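Uncharacterized protein (Bacteroides ovatus, PDB 4E6F) is of unknown function and belongs to the DUF4468 family, whose characteristic domain has a TBP-like fold. Local coordinates at residues A[135-140]-A[150-155]. Sequence-based numbering, arbitrary orientation.
Sequences YALNKA and KWRRKT. With NO3 (nitrate ion), chain C.
A136 and R152 are the facing residues, with their CA atoms 7.0 Å apart, where the end of short helix 133-136 meets the first turns of helix 149-169. L137 is already outside helical geometry (phi/psi -116°/150°), and from there the chain runs on as loop. Neither a hydrogen bond nor any other polar interaction joins the two segments; the contact is van der Waals packing, burying 142 Å² in all. R152 carries it from the long helix. With CG anti to the backbone N (chi1 179°) and the chain extended to NE, its side chain reaches the end of helix 133-136 and the first residue beyond it; on the way its CD meets A136 CB at 3.7 Å. L137 crosses the arginine at about a right angle and places its branching carbon CG over one face of the guanidinium, 3.7 Å above that plane and offset toward the rim, while CD1 comes within 3.6 Å of R152 NH2. The polar partners of R152 lie outside both segments: NE donates to Y13 O, while NH1 bonds I131 O and forms a salt bridge with D133. On the same helix, K154 NZ donates to O2 of a nitrate, probably from the crystallisation liquor, at 2.8 Å, with a weak bond from R153 NH1 to that oxygen. Chemically, the D133 carboxylate and the two carbonyls probably offset the buried charge of R152, tying helix 149-169 to Y13, I131 and D133, whereas A136 and L137 supply nonpolar packing.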
loop_
_atom_site.group_PDB
_atom_site.type_symbol
_atom_site.label_atom_id
_atom_site.label_comp_id
_atom_site.label_asym_id
_atom_site.label_seq_id
_atom_site.Cartn_x
_atom_site.Cartn_y
_atom_site.Cartn_z
ATOM N N TYR A 135 -0.359 -0.580 18.782
ATOM C CA TYR A 135 0.682 0.408 19.080
ATOM C C TYR A 135 0.316 1.836 18.716
ATOM O O TYR A 135 0.775 2.754 19.394
ATOM C CB TYR A 135 1.971 0.038 18.326
ATOM C CG TYR A 135 2.503 -1.308 18.757
ATOM C CD1 TYR A 135 3.181 -1.457 19.965
ATOM C CD2 TYR A 135 2.276 -2.448 17.990
ATOM C CE1 TYR A 135 3.616 -2.707 20.401
ATOM C CE2 TYR A 135 2.708 -3.704 18.415
ATOM C CZ TYR A 135 3.391 -3.825 19.614
ATOM O OH TYR A 135 3.820 -5.057 20.039
ATOM N N ALA A 136 -0.478 2.026 17.646
ATOM C CA ALA A 136 -0.686 3.336 17.038
ATOM C C ALA A 136 -2.027 4.017 17.321
ATOM O O ALA A 136 -2.223 5.150 16.878
ATOM C CB ALA A 136 -0.471 3.233 15.538
ATOM N N LEU A 137 -2.936 3.351 18.022
ATOM C CA LEU A 137 -4.186 3.983 18.449
ATOM C C LEU A 137 -4.197 4.031 19.943
ATOM O O LEU A 137 -3.640 3.132 20.598
ATOM C CB LEU A 137 -5.447 3.251 17.952
ATOM C CG LEU A 137 -5.697 3.231 16.464
ATOM C CD1 LEU A 137 -7.038 2.565 16.184
ATOM C CD2 LEU A 137 -5.662 4.634 15.863
ATOM N N ASN A 138 -4.857 5.047 20.504
ATOM C CA ASN A 138 -5.010 5.092 21.953
ATOM C C ASN A 138 -5.966 3.934 22.375
ATOM O O ASN A 138 -6.530 3.249 21.506
ATOM C CB ASN A 138 -5.484 6.479 22.429
ATOM C CG ASN A 138 -6.826 6.934 21.874
ATOM O OD1 ASN A 138 -7.509 6.218 21.108
ATOM N ND2 ASN A 138 -7.208 8.163 22.231
ATOM N N LYS A 139 -6.096 3.684 23.680
ATOM C CA LYS A 139 -6.922 2.602 24.239
ATOM C C LYS A 139 -8.364 2.613 23.685
ATOM O O LYS A 139 -8.858 1.556 23.291
ATOM C CB LYS A 139 -6.954 2.696 25.775
ATOM N N ALA A 140 -8.985 3.811 23.586
ATOM C CA ALA A 140 -10.367 4.004 23.106
ATOM C C ALA A 140 -10.487 3.988 21.578
ATOM O O ALA A 140 -11.611 3.979 21.068
ATOM C CB ALA A 140 -10.923 5.317 23.635
ATOM N N LYS A 150 2.538 9.957 12.243
ATOM C CA LYS A 150 3.084 10.176 10.898
ATOM C C LYS A 150 3.238 8.854 10.158
ATOM O O LYS A 150 2.977 8.792 8.963
ATOM C CB LYS A 150 4.410 10.955 10.931
ATOM C CG LYS A 150 5.607 10.212 11.543
ATOM C CD LYS A 150 6.783 11.183 11.677
ATOM C CE LYS A 150 8.025 10.413 12.077
ATOM N NZ LYS A 150 9.180 11.333 12.369
ATOM N N TRP A 151 3.639 7.795 10.873
ATOM C CA TRP A 151 3.804 6.467 10.293
ATOM C C TRP A 151 2.471 5.895 9.825
ATOM O O TRP A 151 2.368 5.410 8.697
ATOM C CB TRP A 151 4.425 5.525 11.334
ATOM C CG TRP A 151 5.779 5.987 11.778
ATOM C CD1 TRP A 151 6.067 6.796 12.837
ATOM C CD2 TRP A 151 7.016 5.736 11.113
ATOM N NE1 TRP A 151 7.420 7.041 12.893
ATOM C CE2 TRP A 151 8.028 6.401 11.841
ATOM C CE3 TRP A 151 7.385 4.961 10.003
ATOM C CZ2 TRP A 151 9.383 6.337 11.471
ATOM C CZ3 TRP A 151 8.715 4.903 9.628
ATOM C CH2 TRP A 151 9.700 5.596 10.351
ATOM N N ARG A 152 1.459 5.949 10.690
ATOM C CA ARG A 152 0.161 5.373 10.362
ATOM C C ARG A 152 -0.555 6.199 9.271
ATOM O O ARG A 152 -1.066 5.619 8.301
ATOM C CB ARG A 152 -0.687 5.251 11.623
ATOM C CG ARG A 152 -2.077 4.660 11.335
ATOM C CD ARG A 152 -2.598 3.911 12.548
ATOM N NE ARG A 152 -4.027 3.568 12.431
ATOM C CZ ARG A 152 -4.566 2.445 12.892
ATOM N NH1 ARG A 152 -3.796 1.479 13.376
ATOM N NH2 ARG A 152 -5.876 2.252 12.815
ATOM N N ARG A 153 -0.590 7.543 9.406
ATOM C CA ARG A 153 -1.228 8.346 8.363
ATOM C C ARG A 153 -0.593 8.130 6.992
ATOM O O ARG A 153 -1.312 7.949 6.002
ATOM C CB ARG A 153 -1.110 9.849 8.672
ATOM C CG ARG A 153 -2.001 10.343 9.775
ATOM C CD ARG A 153 -2.101 11.866 9.716
ATOM N NE ARG A 153 -2.597 12.405 10.981
ATOM C CZ ARG A 153 -1.835 12.877 11.969
ATOM N NH1 ARG A 153 -0.513 12.944 11.830
ATOM N NH2 ARG A 153 -2.392 13.321 13.087
ATOM N N LYS A 154 0.740 8.270 6.912
ATOM C CA LYS A 154 1.392 8.228 5.606
ATOM C C LYS A 154 1.339 6.831 4.994
ATOM O O LYS A 154 1.267 6.735 3.762
ATOM C CB LYS A 154 2.820 8.798 5.670
ATOM C CG LYS A 154 2.844 10.297 6.039
ATOM C CD LYS A 154 2.090 11.177 5.062
ATOM C CE LYS A 154 2.324 12.653 5.294
ATOM N NZ LYS A 154 1.322 13.254 6.219
ATOM N N THR A 155 1.324 5.763 5.818
ATOM C CA THR A 155 1.224 4.411 5.239
ATOM C C THR A 155 -0.210 4.168 4.729
ATOM O O THR A 155 -0.398 3.627 3.633
ATOM C CB THR A 155 1.662 3.316 6.220
ATOM O OG1 THR A 155 2.976 3.639 6.692
ATOM C CG2 THR A 155 1.694 1.920 5.547
HETATM N N NO3 C . 2.272 13.329 9.487
HETATM O O1 NO3 C . 2.383 13.714 10.641
HETATM O O2 NO3 C . 1.236 12.908 9.025
HETATM O O3 NO3 C . 3.354 13.359 8.711
#